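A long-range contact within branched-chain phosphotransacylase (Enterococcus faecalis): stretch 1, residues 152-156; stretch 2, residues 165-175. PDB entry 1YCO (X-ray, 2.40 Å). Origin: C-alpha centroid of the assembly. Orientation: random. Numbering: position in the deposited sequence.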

# COMPACT_ATOMS: atom_id res chain seq x y z
N ALA A 152 -0.05 -12.64 9.68
CA ALA A 152 0.57 -12.72 8.39
C ALA A 152 1.66 -11.68 8.20
O ALA A 152 1.43 -10.47 8.40
CB ALA A 152 -0.50 -12.57 7.30
N LEU A 153 2.83 -12.16 7.83
CA LEU A 153 3.98 -11.30 7.57
C LEU A 153 3.94 -11.04 6.07
O LEU A 153 4.29 -11.89 5.25
CB LEU A 153 5.27 -12.03 7.95
CG LEU A 153 5.22 -12.53 9.40
CD1 LEU A 153 6.52 -13.24 9.76
CD2 LEU A 153 4.99 -11.33 10.33
N LEU A 154 3.50 -9.84 5.72
CA LEU A 154 3.35 -9.42 4.33
C LEU A 154 4.60 -9.16 3.53
O LEU A 154 5.56 -8.57 4.02
CB LEU A 154 2.49 -8.17 4.25
CG LEU A 154 1.00 -8.31 4.49
CD1 LEU A 154 0.37 -6.93 4.32
CD2 LEU A 154 0.40 -9.29 3.47
N SER A 155 4.57 -9.60 2.28
CA SER A 155 5.67 -9.39 1.34
C SER A 155 5.09 -9.40 -0.08
O SER A 155 3.98 -9.88 -0.29
CB SER A 155 6.73 -10.48 1.50
OG SER A 155 7.84 -10.21 0.68
N ALA A 156 5.84 -8.87 -1.04
CA ALA A 156 5.39 -8.81 -2.43
C ALA A 156 5.11 -10.17 -3.05
O ALA A 156 4.08 -10.38 -3.70
CB ALA A 156 6.40 -8.05 -3.27
N PRO A 165 14.20 -8.26 0.54
CA PRO A 165 14.42 -8.04 1.97
C PRO A 165 13.20 -8.40 2.83
O PRO A 165 13.33 -9.06 3.86
CB PRO A 165 14.75 -6.55 2.04
CG PRO A 165 15.46 -6.33 0.72
CD PRO A 165 14.58 -7.07 -0.24
N SER A 166 12.00 -7.98 2.41
CA SER A 166 10.79 -8.29 3.17
C SER A 166 10.50 -9.79 3.14
O SER A 166 9.96 -10.36 4.09
CB SER A 166 9.59 -7.54 2.62
OG SER A 166 9.29 -7.97 1.31
N SER A 167 10.86 -10.44 2.04
CA SER A 167 10.63 -11.87 1.93
C SER A 167 11.48 -12.59 2.98
O SER A 167 10.98 -13.42 3.74
CB SER A 167 10.99 -12.34 0.52
OG SER A 167 10.63 -13.69 0.33
N VAL A 168 12.77 -12.24 3.02
CA VAL A 168 13.73 -12.83 3.95
C VAL A 168 13.38 -12.52 5.40
O VAL A 168 13.50 -13.38 6.28
CB VAL A 168 15.17 -12.29 3.65
CG1 VAL A 168 16.17 -12.89 4.63
CG2 VAL A 168 15.55 -12.63 2.22
N LEU A 169 12.96 -11.29 5.65
CA LEU A 169 12.59 -10.91 7.00
C LEU A 169 11.40 -11.78 7.46
O LEU A 169 11.40 -12.30 8.57
CB LEU A 169 12.24 -9.42 7.04
CG LEU A 169 11.68 -8.86 8.36
CD1 LEU A 169 12.53 -9.30 9.55
CD2 LEU A 169 11.63 -7.34 8.27
N ALA A 170 10.40 -11.94 6.59
CA ALA A 170 9.23 -12.74 6.92
C ALA A 170 9.62 -14.16 7.32
O ALA A 170 9.15 -14.69 8.33
CB ALA A 170 8.27 -12.80 5.73
N LYS A 171 10.48 -14.77 6.52
CA LYS A 171 10.93 -16.13 6.80
C LYS A 171 11.66 -16.24 8.14
O LYS A 171 11.48 -17.23 8.85
CB LYS A 171 11.84 -16.63 5.67
CG LYS A 171 12.39 -18.03 5.91
CD LYS A 171 13.35 -18.48 4.82
CE LYS A 171 14.58 -17.57 4.73
NZ LYS A 171 15.32 -17.49 6.03
N GLU A 172 12.47 -15.25 8.50
CA GLU A 172 13.19 -15.32 9.77
C GLU A 172 12.29 -15.17 10.98
O GLU A 172 12.41 -15.92 11.95
CB GLU A 172 14.28 -14.26 9.84
CG GLU A 172 15.32 -14.36 8.77
CD GLU A 172 16.23 -13.16 8.80
OE1 GLU A 172 15.70 -12.04 8.99
OE2 GLU A 172 17.47 -13.32 8.63
N VAL A 173 11.38 -14.20 10.92
CA VAL A 173 10.45 -13.94 12.01
C VAL A 173 9.52 -15.14 12.17
O VAL A 173 9.09 -15.48 13.27
CB VAL A 173 9.63 -12.66 11.72
CG1 VAL A 173 8.65 -12.37 12.86
CG2 VAL A 173 10.59 -11.48 11.54
N THR A 174 9.20 -15.78 11.05
CA THR A 174 8.35 -16.96 11.08
C THR A 174 9.08 -18.06 11.87
O THR A 174 8.52 -18.65 12.79
CB THR A 174 8.05 -17.47 9.65
OG1 THR A 174 7.32 -16.47 8.93
CG2 THR A 174 7.24 -18.76 9.69
N ALA A 175 10.33 -18.32 11.49
CA ALA A 175 11.14 -19.33 12.15
C ALA A 175 11.19 -19.08 13.66
O ALA A 175 11.12 -20.02 14.45
CB ALA A 175 12.57 -19.32 11.58

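The contact sets the last residues of a strand, 152-154, which begins earlier in the chain, against a helix that spans 165-175 and continues later in the chain. Their axes come within 8.3 Å, and their N-to-C directions differ by 160°, so the two elements run nearly antiparallel. The register follows from this: Leu153 lies nearest Ala170 (CA to CA, 5.5 Å), while Ser155, two residues further along, lies nearest Ser166 (CA to CA, 5.5 Å), one helical turn back.

Leu153 carries the largest share of the 272 Å² buried between the stretches, with 87 Å² of its surface covered. Its CA-to-CB bond points toward the helix, and the m,t rotamer carries CD1 toward the C-terminal end of the helix stretch, to Val173 and Thr174. Near the backbone, Leu153 CB sits 3.8 Å from Ala170 CB, at van der Waals contact. Further out, Leu153 CD1 packs 3.7 Å from Val173 CB, an apolar contact, and also lies 3.4 Å from Thr174 OG1 and 3.3 Å from Ala170 O. These two oxygens are not left unpaired beside the methyl: Thr174 OG1 donates to Ala170 O at 2.6 Å, and the same carbonyl accepts the helical bond from Thr174 N at 2.9 Å.

Alternation along the strand turns Leu154 away from the helix and brings Ser155, just past the strand, back toward it. Ser155 has 53 Å² covered and, with Ser166, makes the polar part of the contact. With chi1 at -175°, its hydroxyl reaches Ser166, whose p rotamer meets it: Ser155 OG donates to Ser166 OG at 2.7 Å, the one hydrogen bond between the stretches. Ser166 OG is also hydrogen-bonded elsewhere in the structure. Ser155 OG is 3.3 Å from Ser167 N, but the angle is too poor for a hydrogen bond.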